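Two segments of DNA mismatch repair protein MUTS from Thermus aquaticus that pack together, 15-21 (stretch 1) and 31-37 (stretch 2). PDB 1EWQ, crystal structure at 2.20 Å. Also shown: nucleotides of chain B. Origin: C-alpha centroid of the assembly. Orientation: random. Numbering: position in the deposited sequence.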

ATOM      1  N   PRO C  15     -14.452  38.523  -5.998  1.00 61.52           N
ATOM      2  CA  PRO C  15     -14.629  38.602  -4.544  1.00 60.65           C
ATOM      3  C   PRO C  15     -14.508  37.258  -3.818  1.00 59.78           C
ATOM      4  O   PRO C  15     -13.777  37.150  -2.833  1.00 59.48           O
ATOM      5  CB  PRO C  15     -16.019  39.213  -4.406  1.00 60.78           C
ATOM      6  CG  PRO C  15     -16.065  40.146  -5.562  1.00 61.05           C
ATOM      7  CD  PRO C  15     -15.498  39.302  -6.688  1.00 61.42           C
ATOM      8  N   LEU C  16     -15.226  36.246  -4.306  1.00 58.79           N
ATOM      9  CA  LEU C  16     -15.194  34.911  -3.705  1.00 57.96           C
ATOM     10  C   LEU C  16     -13.767  34.379  -3.628  1.00 57.44           C
ATOM     11  O   LEU C  16     -13.322  33.916  -2.574  1.00 57.15           O
ATOM     12  CB  LEU C  16     -16.052  33.927  -4.511  1.00 57.49           C
ATOM     13  CG  LEU C  16     -16.129  32.494  -3.962  1.00 57.23           C
ATOM     14  CD1 LEU C  16     -16.815  32.508  -2.604  1.00 56.85           C
ATOM     15  CD2 LEU C  16     -16.893  31.593  -4.931  1.00 56.96           C
ATOM     16  N   LEU C  17     -13.056  34.448  -4.749  1.00 56.95           N
ATOM     17  CA  LEU C  17     -11.682  33.971  -4.799  1.00 56.55           C
ATOM     18  C   LEU C  17     -10.787  34.738  -3.830  1.00 56.15           C
ATOM     19  O   LEU C  17      -9.733  34.253  -3.427  1.00 56.18           O
ATOM     20  CB  LEU C  17     -11.144  34.062  -6.229  1.00 56.41           C
ATOM     21  CG  LEU C  17     -11.801  33.062  -7.187  1.00 56.47           C
ATOM     22  CD1 LEU C  17     -11.256  33.247  -8.600  1.00 56.21           C
ATOM     23  CD2 LEU C  17     -11.534  31.643  -6.688  1.00 56.24           C
ATOM     24  N   GLN C  18     -11.213  35.937  -3.453  1.00 55.84           N
ATOM     25  CA  GLN C  18     -10.453  36.740  -2.506  1.00 55.43           C
ATOM     26  C   GLN C  18     -10.689  36.162  -1.126  1.00 54.79           C
ATOM     27  O   GLN C  18      -9.747  35.818  -0.418  1.00 54.57           O
ATOM     28  CB  GLN C  18     -10.911  38.198  -2.536  1.00 55.88           C
ATOM     29  CG  GLN C  18     -10.040  39.093  -3.394  1.00 56.31           C
ATOM     30  CD  GLN C  18      -8.617  39.178  -2.880  1.00 56.33           C
ATOM     31  OE1 GLN C  18      -8.383  39.532  -1.724  1.00 56.38           O
ATOM     32  NE2 GLN C  18      -7.655  38.856  -3.740  1.00 56.47           N
ATOM     33  N   GLN C  19     -11.961  36.060  -0.758  1.00 54.29           N
ATOM     34  CA  GLN C  19     -12.360  35.508   0.527  1.00 53.74           C
ATOM     35  C   GLN C  19     -11.649  34.168   0.696  1.00 53.74           C
ATOM     36  O   GLN C  19     -11.214  33.818   1.794  1.00 53.81           O
ATOM     37  CB  GLN C  19     -13.880  35.318   0.544  1.00 53.44           C
ATOM     38  CG  GLN C  19     -14.442  34.731   1.821  1.00 53.21           C
ATOM     39  CD  GLN C  19     -15.949  34.587   1.774  1.00 52.99           C
ATOM     40  OE1 GLN C  19     -16.491  33.931   0.886  1.00 52.86           O
ATOM     41  NE2 GLN C  19     -16.633  35.202   2.734  1.00 52.76           N
ATOM     42  N   TYR C  20     -11.520  33.437  -0.409  1.00 53.62           N
ATOM     43  CA  TYR C  20     -10.867  32.127  -0.438  1.00 53.68           C
ATOM     44  C   TYR C  20      -9.358  32.201  -0.194  1.00 53.98           C
ATOM     45  O   TYR C  20      -8.828  31.562   0.719  1.00 53.83           O
ATOM     46  CB  TYR C  20     -11.129  31.459  -1.793  1.00 53.11           C
ATOM     47  CG  TYR C  20     -10.199  30.307  -2.119  1.00 52.45           C
ATOM     48  CD1 TYR C  20     -10.289  29.094  -1.435  1.00 52.26           C
ATOM     49  CD2 TYR C  20      -9.224  30.437  -3.103  1.00 52.08           C
ATOM     50  CE1 TYR C  20      -9.426  28.036  -1.727  1.00 51.89           C
ATOM     51  CE2 TYR C  20      -8.357  29.386  -3.403  1.00 51.90           C
ATOM     52  CZ  TYR C  20      -8.465  28.191  -2.712  1.00 51.80           C
ATOM     53  OH  TYR C  20      -7.611  27.155  -3.008  1.00 51.68           O
ATOM     54  N   VAL C  21      -8.677  32.971  -1.037  1.00 54.25           N
ATOM     55  CA  VAL C  21      -7.233  33.142  -0.960  1.00 54.34           C
ATOM     56  C   VAL C  21      -6.770  33.705   0.380  1.00 54.63           C
ATOM     57  O   VAL C  21      -5.694  33.359   0.863  1.00 54.62           O
ATOM     58  CB  VAL C  21      -6.737  34.056  -2.115  1.00 54.29           C
ATOM     59  CG1 VAL C  21      -5.296  34.487  -1.878  1.00 54.28           C
ATOM     60  CG2 VAL C  21      -6.846  33.312  -3.442  1.00 53.97           C
ATOM     61  N   LEU C  31      -4.631  21.701   3.623  1.00 42.43           N
ATOM     62  CA  LEU C  31      -5.325  21.765   2.350  1.00 41.88           C
ATOM     63  C   LEU C  31      -6.654  22.375   2.749  1.00 41.65           C
ATOM     64  O   LEU C  31      -7.417  21.775   3.509  1.00 41.39           O
ATOM     65  CB  LEU C  31      -5.544  20.380   1.743  1.00 41.65           C
ATOM     66  CG  LEU C  31      -6.272  20.429   0.395  1.00 41.56           C
ATOM     67  CD1 LEU C  31      -5.501  21.326  -0.565  1.00 41.39           C
ATOM     68  CD2 LEU C  31      -6.413  19.034  -0.181  1.00 41.11           C
ATOM     69  N   LEU C  32      -6.916  23.578   2.251  1.00 41.42           N
ATOM     70  CA  LEU C  32      -8.141  24.286   2.580  1.00 41.19           C
ATOM     71  C   LEU C  32      -9.332  23.877   1.720  1.00 41.20           C
ATOM     72  O   LEU C  32      -9.259  23.890   0.488  1.00 41.27           O
ATOM     73  CB  LEU C  32      -7.902  25.793   2.468  1.00 41.26           C
ATOM     74  CG  LEU C  32      -8.978  26.709   3.056  1.00 41.27           C
ATOM     75  CD1 LEU C  32      -8.315  27.913   3.688  1.00 41.10           C
ATOM     76  CD2 LEU C  32      -9.963  27.119   1.981  1.00 40.98           C
ATOM     77  N   LEU C  33     -10.418  23.498   2.389  1.00 40.98           N
ATOM     78  CA  LEU C  33     -11.655  23.097   1.732  1.00 40.99           C
ATOM     79  C   LEU C  33     -12.604  24.261   1.948  1.00 41.17           C
ATOM     80  O   LEU C  33     -13.130  24.461   3.043  1.00 41.15           O
ATOM     81  CB  LEU C  33     -12.200  21.810   2.355  1.00 40.77           C
ATOM     82  CG  LEU C  33     -11.258  20.609   2.170  1.00 40.97           C
ATOM     83  CD1 LEU C  33     -11.836  19.371   2.836  1.00 41.00           C
ATOM     84  CD2 LEU C  33     -11.038  20.351   0.686  1.00 40.75           C
ATOM     85  N   PHE C  34     -12.792  25.034   0.884  1.00 41.25           N
ATOM     86  CA  PHE C  34     -13.610  26.241   0.891  1.00 41.26           C
ATOM     87  C   PHE C  34     -15.061  25.970   0.515  1.00 41.20           C
ATOM     88  O   PHE C  34     -15.374  25.692  -0.650  1.00 41.31           O
ATOM     89  CB  PHE C  34     -12.987  27.239  -0.088  1.00 41.66           C
ATOM     90  CG  PHE C  34     -13.481  28.645   0.056  1.00 41.99           C
ATOM     91  CD1 PHE C  34     -13.365  29.321   1.270  1.00 42.30           C
ATOM     92  CD2 PHE C  34     -13.996  29.325  -1.045  1.00 42.23           C
ATOM     93  CE1 PHE C  34     -13.753  30.655   1.384  1.00 42.44           C
ATOM     94  CE2 PHE C  34     -14.386  30.658  -0.948  1.00 42.55           C
ATOM     95  CZ  PHE C  34     -14.264  31.327   0.272  1.00 42.54           C
ATOM     96  N   GLN C  35     -15.946  26.061   1.504  1.00 40.74           N
ATOM     97  CA  GLN C  35     -17.373  25.828   1.300  1.00 40.34           C
ATOM     98  C   GLN C  35     -18.070  26.905   0.461  1.00 39.96           C
ATOM     99  O   GLN C  35     -17.963  28.099   0.745  1.00 39.59           O
ATOM    100  CB  GLN C  35     -18.057  25.715   2.663  1.00 40.90           C
ATOM    101  CG  GLN C  35     -19.491  26.240   2.745  1.00 41.73           C
ATOM    102  CD  GLN C  35     -20.516  25.274   2.219  1.00 42.18           C
ATOM    103  OE1 GLN C  35     -21.616  25.150   2.771  1.00 42.40           O
ATOM    104  NE2 GLN C  35     -20.179  24.588   1.132  1.00 42.98           N
ATOM    105  N   VAL C  36     -18.774  26.468  -0.579  1.00 39.30           N
ATOM    106  CA  VAL C  36     -19.525  27.369  -1.455  1.00 38.71           C
ATOM    107  C   VAL C  36     -20.787  26.597  -1.811  1.00 38.12           C
ATOM    108  O   VAL C  36     -20.780  25.784  -2.729  1.00 37.95           O
ATOM    109  CB  VAL C  36     -18.765  27.699  -2.769  1.00 38.60           C
ATOM    110  CG1 VAL C  36     -19.513  28.777  -3.545  1.00 38.68           C
ATOM    111  CG2 VAL C  36     -17.360  28.158  -2.472  1.00 38.83           C
ATOM    112  N   GLY C  37     -21.866  26.842  -1.081  1.00 37.81           N
ATOM    113  CA  GLY C  37     -23.093  26.113  -1.343  1.00 37.77           C
ATOM    114  C   GLY C  37     -22.976  24.693  -0.811  1.00 37.70           C
ATOM    115  O   GLY C  37     -22.531  24.485   0.319  1.00 37.46           O
TER
ATOM    116  P    DT B  15     -17.877  36.652  -6.822  1.00 48.78           P
ATOM    117  OP1  DT B  15     -16.442  36.490  -6.481  1.00 48.51           O
ATOM    118  OP2  DT B  15     -18.666  37.753  -6.206  1.00 48.48           O
ATOM    119  O5'  DT B  15     -17.944  36.788  -8.402  1.00 49.33           O
ATOM    120  C5'  DT B  15     -19.085  36.324  -9.103  1.00 50.06           C
ATOM    121  C4'  DT B  15     -18.914  36.542 -10.587  1.00 50.35           C
ATOM    122  O4'  DT B  15     -20.174  36.224 -11.212  1.00 50.22           O
ATOM    123  C3'  DT B  15     -18.633  37.990 -10.964  1.00 50.86           C
ATOM    124  O3'  DT B  15     -17.893  38.019 -12.189  1.00 52.11           O
ATOM    125  C2'  DT B  15     -20.022  38.582 -11.112  1.00 50.47           C
ATOM    126  C1'  DT B  15     -20.869  37.406 -11.578  1.00 49.96           C
ATOM    127  N1   DT B  15     -22.200  37.328 -10.953  1.00 49.50           N
ATOM    128  C2   DT B  15     -23.240  36.835 -11.709  1.00 49.33           C
ATOM    129  O2   DT B  15     -23.109  36.476 -12.874  1.00 49.33           O
ATOM    130  N3   DT B  15     -24.445  36.769 -11.050  1.00 49.12           N
ATOM    131  C4   DT B  15     -24.707  37.138  -9.744  1.00 49.17           C
ATOM    132  O4   DT B  15     -25.845  37.012  -9.285  1.00 48.91           O
ATOM    133  C5   DT B  15     -23.569  37.653  -9.012  1.00 49.17           C
ATOM    134  C7   DT B  15     -23.755  38.071  -7.587  1.00 49.13           C
ATOM    135  C6   DT B  15     -22.391  37.728  -9.648  1.00 49.15           C
ATOM    136  P    DC B  14     -22.261  34.161  -2.082  1.00 46.64           P
ATOM    137  OP1  DC B  14     -21.209  34.486  -1.084  1.00 46.19           O
ATOM    138  OP2  DC B  14     -23.564  34.878  -2.035  1.00 46.35           O
ATOM    139  O5'  DC B  14     -21.600  34.321  -3.523  1.00 46.67           O
ATOM    140  C5'  DC B  14     -20.458  33.539  -3.869  1.00 46.87           C
ATOM    141  C4'  DC B  14     -20.065  33.772  -5.308  1.00 46.96           C
ATOM    142  O4'  DC B  14     -21.130  33.347  -6.194  1.00 46.85           O
ATOM    143  C3'  DC B  14     -19.766  35.226  -5.669  1.00 47.32           C
ATOM    144  O3'  DC B  14     -18.637  35.263  -6.549  1.00 48.00           O
ATOM    145  C2'  DC B  14     -21.028  35.674  -6.386  1.00 47.03           C
ATOM    146  C1'  DC B  14     -21.454  34.398  -7.095  1.00 46.53           C
ATOM    147  N1   DC B  14     -22.891  34.291  -7.439  1.00 45.68           N
ATOM    148  C2   DC B  14     -23.256  34.109  -8.789  1.00 45.17           C
ATOM    149  O2   DC B  14     -22.366  34.084  -9.657  1.00 44.93           O
ATOM    150  N3   DC B  14     -24.563  33.969  -9.108  1.00 44.56           N
ATOM    151  C4   DC B  14     -25.491  34.014  -8.151  1.00 44.76           C
ATOM    152  N4   DC B  14     -26.767  33.850  -8.511  1.00 44.60           N
ATOM    153  C5   DC B  14     -25.152  34.223  -6.778  1.00 44.99           C
ATOM    154  C6   DC B  14     -23.854  34.354  -6.470  1.00 45.28           C
HETATM  155  O   HOH W   1      -7.162  24.990  -0.897  1.00 34.95           O

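Residues 15-21 form a helix that packs against a strand beginning at L31, the two axes running at 144° and approaching to 9.8 Å. Within the helix, Y20 N donates to L16 O at 2.9 Å. No hydrogen bond joins the two stretches directly, so the 304 Å² buried between them rests largely on side-chain packing.

F34 has the largest share, 103 Å². Its CA-to-CB bond points toward the helix, as do those of L32 and V36, the alternation expected of a strand; that of L33 points away. Y20 CB lies 3.7 Å from the F34 ring centroid and 20° off the ring normal, which identifies a CH-pi contact over one face. L16 CD1 instead meets the ring edge, 3.5 Å from F34 CE2. The same leucine reaches V36, with L16 CD2 4.1 Å from V36 CG1, a purely apolar contact.

Y20 contributes 79 Å². Its ring is oblique to that of F34, with planes at 58° and centroids 5.3 Å apart, while Y20 CE1 packs 3.9 Å from L32 CD2. Its polar end is bridged by water: the water oxygen lies 3.1 Å from Y20 OH and donates to L32 O at 2.7 Å.

L16 also faces DNA through its backbone: L16 N donates to OP1 of DT15 at 2.5 Å and 168°, a short, nearly linear bond.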